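PDB 2C2Q: G/U mismatch-specific DNA glycosylase from Deinococcus radiodurans, which belongs to the uracil-DNA glycosylase superfamily, a group of DNA repair proteins. Local coordinates for residues D20-V31 and P76-K87. The protein carries 1 engineered substitution. Residues are numbered along the deposited sequence; the frame is centred on the assembly and turned at random.
Sequences DVLQPGLTLVLV and PQYGLGLTDVAK
The carboxylate of D20 is approached on its two opposite faces, by the hydroxyl of T83 from one and the ammonium group of K87 from the other. Both donors converge on a single oxygen: T83 OG1 lies 2.7 Å from D20 OD1, and K87 NZ closes a salt bridge at 2.8 Å to D20 OD1. Both come from off the plane, the hydroxyl standing 49° out of it and the ammonium group 40°. T83 turns its hydroxyl anti to the backbone N (chi1 -176°), which leaves CG2 to pack beside V31 CG2. K87 bends at chi2 and chi3 to bring NZ back to D20, where it also bonds to V18 O, while D20 OD2 pairs with K109; such neighbours would be expected to favour a charged carboxylate. The core of this UDG-like fold illustrates how an edge strand can be held from two sides: 80-84 runs parallel to 28-31, and along its other margin V21 forms a single antiparallel bridge with L82, V21 N and V21 O each 2.8 Å from L82 O and L82 N, respectively. On that margin too, the side chains of V21 and P76 cross at about a right angle, V21 CG1 lying 3.5 Å from P76 CG. G81 lets the chains close in, with L26 CD1 3.8 Å from G81 CA. On the sheet face bearing L28, L30, L80 and L82, L28 and L80 lie side by side, and L82 CD2 rests 3.9 Å from L30 CB.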
ATOM      1  N   ASP A  20       8.464  -6.305   4.489  1.00 13.94           N
ATOM      2  CA  ASP A  20       8.343  -5.037   3.728  1.00 13.79           C
ATOM      3  C   ASP A  20       9.129  -5.036   2.431  1.00 14.53           C
ATOM      4  O   ASP A  20      10.131  -5.770   2.286  1.00 13.55           O
ATOM      5  CB  ASP A  20       8.790  -3.896   4.585  1.00 12.93           C
ATOM      6  CG  ASP A  20       7.756  -3.553   5.610  1.00 13.12           C
ATOM      7  OD1 ASP A  20       6.539  -3.966   5.485  1.00 14.51           O
ATOM      8  OD2 ASP A  20       8.099  -2.891   6.606  1.00 15.88           O
ATOM      9  N   VAL A  21       8.643  -4.266   1.430  1.00 14.63           N
ATOM     10  CA  VAL A  21       9.432  -4.002   0.246  1.00 14.13           C
ATOM     11  C   VAL A  21       9.659  -2.491   0.228  1.00 15.85           C
ATOM     12  O   VAL A  21       8.769  -1.698  -0.175  1.00 14.13           O
ATOM     13  CB  VAL A  21       8.687  -4.468  -1.037  1.00 14.20           C
ATOM     14  CG1 VAL A  21       9.454  -4.157  -2.315  1.00 14.95           C
ATOM     15  CG2 VAL A  21       8.312  -5.960  -0.905  1.00 12.87           C
ATOM     16  N   LEU A  22      10.833  -2.076   0.669  1.00 14.35           N
ATOM     17  CA  LEU A  22      11.050  -0.654   0.959  1.00 15.71           C
ATOM     18  C   LEU A  22      12.496  -0.386   0.693  1.00 18.77           C
ATOM     19  O   LEU A  22      13.362  -1.239   0.991  1.00 18.94           O
ATOM     20  CB  LEU A  22      10.705  -0.274   2.425  1.00 16.22           C
ATOM     21  CG  LEU A  22       9.226  -0.353   2.852  1.00 11.24           C
ATOM     22  CD1 LEU A  22       9.093  -0.130   4.360  1.00 13.77           C
ATOM     23  CD2 LEU A  22       8.391   0.690   2.015  1.00 11.92           C
ATOM     24  N   GLN A  23      12.753   0.793   0.145  1.00 17.64           N
ATOM     25  CA  GLN A  23      14.123   1.247  -0.164  1.00 18.82           C
ATOM     26  C   GLN A  23      14.012   2.743  -0.479  1.00 19.10           C
ATOM     27  O   GLN A  23      12.911   3.225  -0.801  1.00 17.09           O
ATOM     28  CB  GLN A  23      14.728   0.425  -1.312  1.00 18.94           C
ATOM     29  CG  GLN A  23      14.020   0.538  -2.641  1.00 20.79           C
ATOM     30  CD  GLN A  23      14.591  -0.374  -3.662  1.00 23.83           C
ATOM     31  OE1 GLN A  23      14.730  -1.579  -3.417  1.00 28.61           O
ATOM     32  NE2 GLN A  23      14.866   0.154  -4.838  1.00 26.44           N
ATOM     33  N   PRO A  24      15.104   3.503  -0.352  1.00 19.85           N
ATOM     34  CA  PRO A  24      15.105   4.902  -0.841  1.00 21.91           C
ATOM     35  C   PRO A  24      14.692   5.085  -2.318  1.00 21.64           C
ATOM     36  O   PRO A  24      14.868   4.185  -3.174  1.00 20.64           O
ATOM     37  CB  PRO A  24      16.591   5.326  -0.686  1.00 22.28           C
ATOM     38  CG  PRO A  24      17.127   4.437   0.410  1.00 22.10           C
ATOM     39  CD  PRO A  24      16.418   3.087   0.211  1.00 21.20           C
ATOM     40  N   GLY A  25      14.155   6.260  -2.630  1.00 22.39           N
ATOM     41  CA  GLY A  25      13.952   6.600  -4.064  1.00 20.97           C
ATOM     42  C   GLY A  25      12.733   6.006  -4.764  1.00 20.89           C
ATOM     43  O   GLY A  25      12.649   6.012  -6.002  1.00 21.55           O
ATOM     44  N   LEU A  26      11.793   5.418  -4.013  1.00 18.70           N
ATOM     45  CA  LEU A  26      10.635   4.815  -4.649  1.00 17.71           C
ATOM     46  C   LEU A  26       9.626   5.889  -5.040  1.00 15.47           C
ATOM     47  O   LEU A  26       9.501   6.862  -4.343  1.00 17.94           O
ATOM     48  CB  LEU A  26       9.924   3.806  -3.730  1.00 15.20           C
ATOM     49  CG  LEU A  26      10.717   2.474  -3.493  1.00 16.28           C
ATOM     50  CD1 LEU A  26       9.989   1.805  -2.289  1.00 18.01           C
ATOM     51  CD2 LEU A  26      10.697   1.583  -4.644  1.00 19.70           C
ATOM     52  N   THR A  27       8.952   5.610  -6.132  1.00 15.48           N
ATOM     53  CA  THR A  27       7.833   6.473  -6.573  1.00 16.34           C
ATOM     54  C   THR A  27       6.567   6.286  -5.714  1.00 15.32           C
ATOM     55  O   THR A  27       5.841   7.262  -5.378  1.00 16.24           O
ATOM     56  CB  THR A  27       7.545   6.271  -8.069  1.00 17.05           C
ATOM     57  OG1 THR A  27       8.755   6.492  -8.847  1.00 18.67           O
ATOM     58  CG2 THR A  27       6.598   7.388  -8.521  1.00 17.55           C
ATOM     59  N   LEU A  28       6.276   5.059  -5.330  1.00 15.20           N
ATOM     60  CA  LEU A  28       4.993   4.790  -4.757  1.00 14.50           C
ATOM     61  C   LEU A  28       5.128   3.600  -3.786  1.00 13.27           C
ATOM     62  O   LEU A  28       5.610   2.551  -4.195  1.00 15.26           O
ATOM     63  CB  LEU A  28       4.014   4.386  -5.873  1.00 14.28           C
ATOM     64  CG  LEU A  28       2.674   3.669  -5.462  1.00 14.57           C
ATOM     65  CD1 LEU A  28       1.840   4.602  -4.557  1.00 15.57           C
ATOM     66  CD2 LEU A  28       1.881   3.215  -6.697  1.00 16.78           C
ATOM     67  N   VAL A  29       4.662   3.792  -2.566  1.00 12.98           N
ATOM     68  CA  VAL A  29       4.488   2.643  -1.671  1.00 13.90           C
ATOM     69  C   VAL A  29       2.995   2.441  -1.402  1.00 12.51           C
ATOM     70  O   VAL A  29       2.297   3.370  -0.957  1.00 12.80           O
ATOM     71  CB  VAL A  29       5.228   2.905  -0.356  1.00 14.40           C
ATOM     72  CG1 VAL A  29       4.882   1.855   0.739  1.00 13.88           C
ATOM     73  CG2 VAL A  29       6.765   3.037  -0.587  1.00 13.75           C
ATOM     74  N   LEU A  30       2.564   1.202  -1.601  1.00 12.51           N
ATOM     75  CA  LEU A  30       1.143   0.783  -1.470  1.00 13.13           C
ATOM     76  C   LEU A  30       1.020   0.100  -0.116  1.00 11.98           C
ATOM     77  O   LEU A  30       1.747  -0.874   0.166  1.00 12.33           O
ATOM     78  CB  LEU A  30       0.734  -0.147  -2.585  1.00 13.26           C
ATOM     79  CG  LEU A  30       0.642   0.623  -3.927  1.00 14.40           C
ATOM     80  CD1 LEU A  30       1.122  -0.312  -5.071  1.00 17.67           C
ATOM     81  CD2 LEU A  30      -0.839   1.218  -4.069  1.00 11.10           C
ATOM     82  N   VAL A  31       0.165   0.651   0.724  1.00 12.23           N
ATOM     83  CA  VAL A  31       0.064   0.224   2.125  1.00 12.91           C
ATOM     84  C   VAL A  31      -1.318  -0.415   2.418  1.00 13.33           C
ATOM     85  O   VAL A  31      -2.373   0.264   2.248  1.00 13.34           O
ATOM     86  CB  VAL A  31       0.238   1.410   3.071  1.00 13.80           C
ATOM     87  CG1 VAL A  31       0.147   0.921   4.547  1.00 14.50           C
ATOM     88  CG2 VAL A  31       1.570   2.180   2.788  1.00 15.15           C
ATOM     89  N   PRO A  76      10.106  -2.867  -6.876  1.00 15.96           N
ATOM     90  CA  PRO A  76      10.980  -1.693  -6.969  1.00 16.85           C
ATOM     91  C   PRO A  76      11.579  -1.420  -8.348  1.00 16.64           C
ATOM     92  O   PRO A  76      11.962  -0.269  -8.614  1.00 18.06           O
ATOM     93  CB  PRO A  76      12.096  -1.970  -5.932  1.00 15.83           C
ATOM     94  CG  PRO A  76      11.411  -2.826  -4.923  1.00 17.65           C
ATOM     95  CD  PRO A  76      10.525  -3.745  -5.747  1.00 17.07           C
ATOM     96  N   GLN A  77      11.660  -2.430  -9.194  1.00 17.01           N
ATOM     97  CA  GLN A  77      12.172  -2.220 -10.544  1.00 19.63           C
ATOM     98  C   GLN A  77      11.199  -1.288 -11.339  1.00 20.32           C
ATOM     99  O   GLN A  77      11.553  -0.697 -12.358  1.00 20.77           O
ATOM    100  CB  GLN A  77      12.430  -3.561 -11.225  1.00 19.15           C
ATOM    101  CG  GLN A  77      11.183  -4.284 -11.748  1.00 16.72           C
ATOM    102  CD  GLN A  77      11.488  -5.548 -12.431  1.00 12.80           C
ATOM    103  OE1 GLN A  77      12.494  -5.657 -13.190  1.00 16.58           O
ATOM    104  NE2 GLN A  77      10.614  -6.543 -12.221  1.00 18.44           N
ATOM    105  N   TYR A  78       9.986  -1.157 -10.828  1.00 20.32           N
ATOM    106  CA  TYR A  78       8.955  -0.271 -11.404  1.00 20.73           C
ATOM    107  C   TYR A  78       8.745   0.948 -10.533  1.00 20.94           C
ATOM    108  O   TYR A  78       7.819   1.726 -10.755  1.00 21.29           O
ATOM    109  CB  TYR A  78       7.641  -1.083 -11.600  1.00 21.83           C
ATOM    110  CG  TYR A  78       7.836  -2.318 -12.453  1.00 23.30           C
ATOM    111  CD1 TYR A  78       8.450  -2.225 -13.684  1.00 23.09           C
ATOM    112  CD2 TYR A  78       7.385  -3.575 -12.031  1.00 21.30           C
ATOM    113  CE1 TYR A  78       8.639  -3.344 -14.496  1.00 26.46           C
ATOM    114  CE2 TYR A  78       7.565  -4.676 -12.819  1.00 24.70           C
ATOM    115  CZ  TYR A  78       8.201  -4.562 -14.046  1.00 24.61           C
ATOM    116  OH  TYR A  78       8.361  -5.671 -14.845  1.00 27.76           O
ATOM    117  N   GLY A  79       9.607   1.117  -9.531  1.00 18.91           N
ATOM    118  CA  GLY A  79       9.523   2.197  -8.562  1.00 17.82           C
ATOM    119  C   GLY A  79       8.434   2.074  -7.490  1.00 15.65           C
ATOM    120  O   GLY A  79       8.099   3.044  -6.812  1.00 15.92           O
ATOM    121  N   LEU A  80       7.956   0.848  -7.284  1.00 15.49           N
ATOM    122  CA  LEU A  80       6.897   0.578  -6.310  1.00 14.55           C
ATOM    123  C   LEU A  80       7.446  -0.246  -5.127  1.00 14.11           C
ATOM    124  O   LEU A  80       8.306  -1.116  -5.325  1.00 14.68           O
ATOM    125  CB  LEU A  80       5.757  -0.207  -6.938  1.00 13.48           C
ATOM    126  CG  LEU A  80       4.591   0.648  -7.509  1.00 13.62           C
ATOM    127  CD1 LEU A  80       5.174   1.691  -8.548  1.00 16.40           C
ATOM    128  CD2 LEU A  80       3.552  -0.249  -8.102  1.00 15.12           C
ATOM    129  N   GLY A  81       6.919   0.044  -3.953  1.00 12.52           N
ATOM    130  CA  GLY A  81       7.167  -0.745  -2.721  1.00 12.95           C
ATOM    131  C   GLY A  81       5.875  -1.106  -2.005  1.00 13.98           C
ATOM    132  O   GLY A  81       4.756  -0.729  -2.442  1.00 12.97           O
ATOM    133  N   LEU A  82       6.018  -1.772  -0.861  1.00 11.84           N
ATOM    134  CA  LEU A  82       4.887  -2.365  -0.181  1.00 10.38           C
ATOM    135  C   LEU A  82       5.145  -2.403   1.312  1.00 11.80           C
ATOM    136  O   LEU A  82       6.293  -2.712   1.765  1.00 11.72           O
ATOM    137  CB  LEU A  82       4.637  -3.829  -0.603  1.00 10.22           C
ATOM    138  CG  LEU A  82       4.199  -4.066  -2.062  1.00 11.25           C
ATOM    139  CD1 LEU A  82       4.268  -5.528  -2.336  1.00 12.91           C
ATOM    140  CD2 LEU A  82       2.716  -3.484  -2.161  1.00 11.28           C
ATOM    141  N   THR A  83       4.106  -2.125   2.053  1.00 12.10           N
ATOM    142  CA  THR A  83       4.051  -2.472   3.498  1.00 13.48           C
ATOM    143  C   THR A  83       2.566  -2.517   3.948  1.00 12.16           C
ATOM    144  O   THR A  83       1.685  -2.367   3.116  1.00 11.55           O
ATOM    145  CB  THR A  83       4.900  -1.486   4.354  1.00 12.79           C
ATOM    146  OG1 THR A  83       4.893  -1.897   5.737  1.00 13.79           O
ATOM    147  CG2 THR A  83       4.324  -0.041   4.321  1.00 13.54           C
ATOM    148  N   ASP A  84       2.313  -2.654   5.244  1.00 11.95           N
ATOM    149  CA  ASP A  84       0.964  -2.667   5.796  1.00 12.16           C
ATOM    150  C   ASP A  84       0.960  -1.963   7.139  1.00 13.86           C
ATOM    151  O   ASP A  84       1.987  -1.915   7.811  1.00 14.72           O
ATOM    152  CB  ASP A  84       0.504  -4.100   6.037  1.00 13.36           C
ATOM    153  CG  ASP A  84       0.173  -4.858   4.742  1.00 15.06           C
ATOM    154  OD1 ASP A  84      -0.433  -4.271   3.791  1.00 14.05           O
ATOM    155  OD2 ASP A  84       0.418  -6.086   4.623  1.00 14.12           O
ATOM    156  N   VAL A  85      -0.205  -1.524   7.570  1.00 12.31           N
ATOM    157  CA  VAL A  85      -0.292  -0.876   8.891  1.00 13.38           C
ATOM    158  C   VAL A  85      -0.047  -1.894   9.998  1.00 13.15           C
ATOM    159  O   VAL A  85       0.560  -1.582  11.035  1.00 15.27           O
ATOM    160  CB  VAL A  85      -1.655  -0.164   9.050  1.00 12.80           C
ATOM    161  CG1 VAL A  85      -1.732   0.610  10.385  1.00 15.58           C
ATOM    162  CG2 VAL A  85      -1.929   0.791   7.839  1.00 16.45           C
ATOM    163  N   ALA A  86      -0.537  -3.115   9.808  1.00 13.47           N
ATOM    164  CA  ALA A  86      -0.308  -4.229  10.732  1.00 15.27           C
ATOM    165  C   ALA A  86       0.617  -5.293  10.078  1.00 16.88           C
ATOM    166  O   ALA A  86       0.271  -5.882   9.034  1.00 15.85           O
ATOM    167  CB  ALA A  86      -1.608  -4.837  11.132  1.00 15.19           C
ATOM    168  N   LYS A  87       1.780  -5.536  10.686  1.00 15.67           N
ATOM    169  CA  LYS A  87       2.774  -6.409  10.075  1.00 16.51           C
ATOM    170  C   LYS A  87       2.960  -7.780  10.787  1.00 18.04           C
ATOM    171  O   LYS A  87       3.573  -8.670  10.250  1.00 19.00           O
ATOM    172  CB  LYS A  87       4.108  -5.694  10.055  1.00 17.00           C
ATOM    173  CG  LYS A  87       4.195  -4.569   9.025  1.00 17.04           C
ATOM    174  CD  LYS A  87       4.021  -5.057   7.542  1.00 14.49           C
ATOM    175  CE  LYS A  87       5.027  -6.138   7.184  1.00 11.23           C
ATOM    176  NZ  LYS A  87       5.150  -6.378   5.690  1.00 11.73           N
TER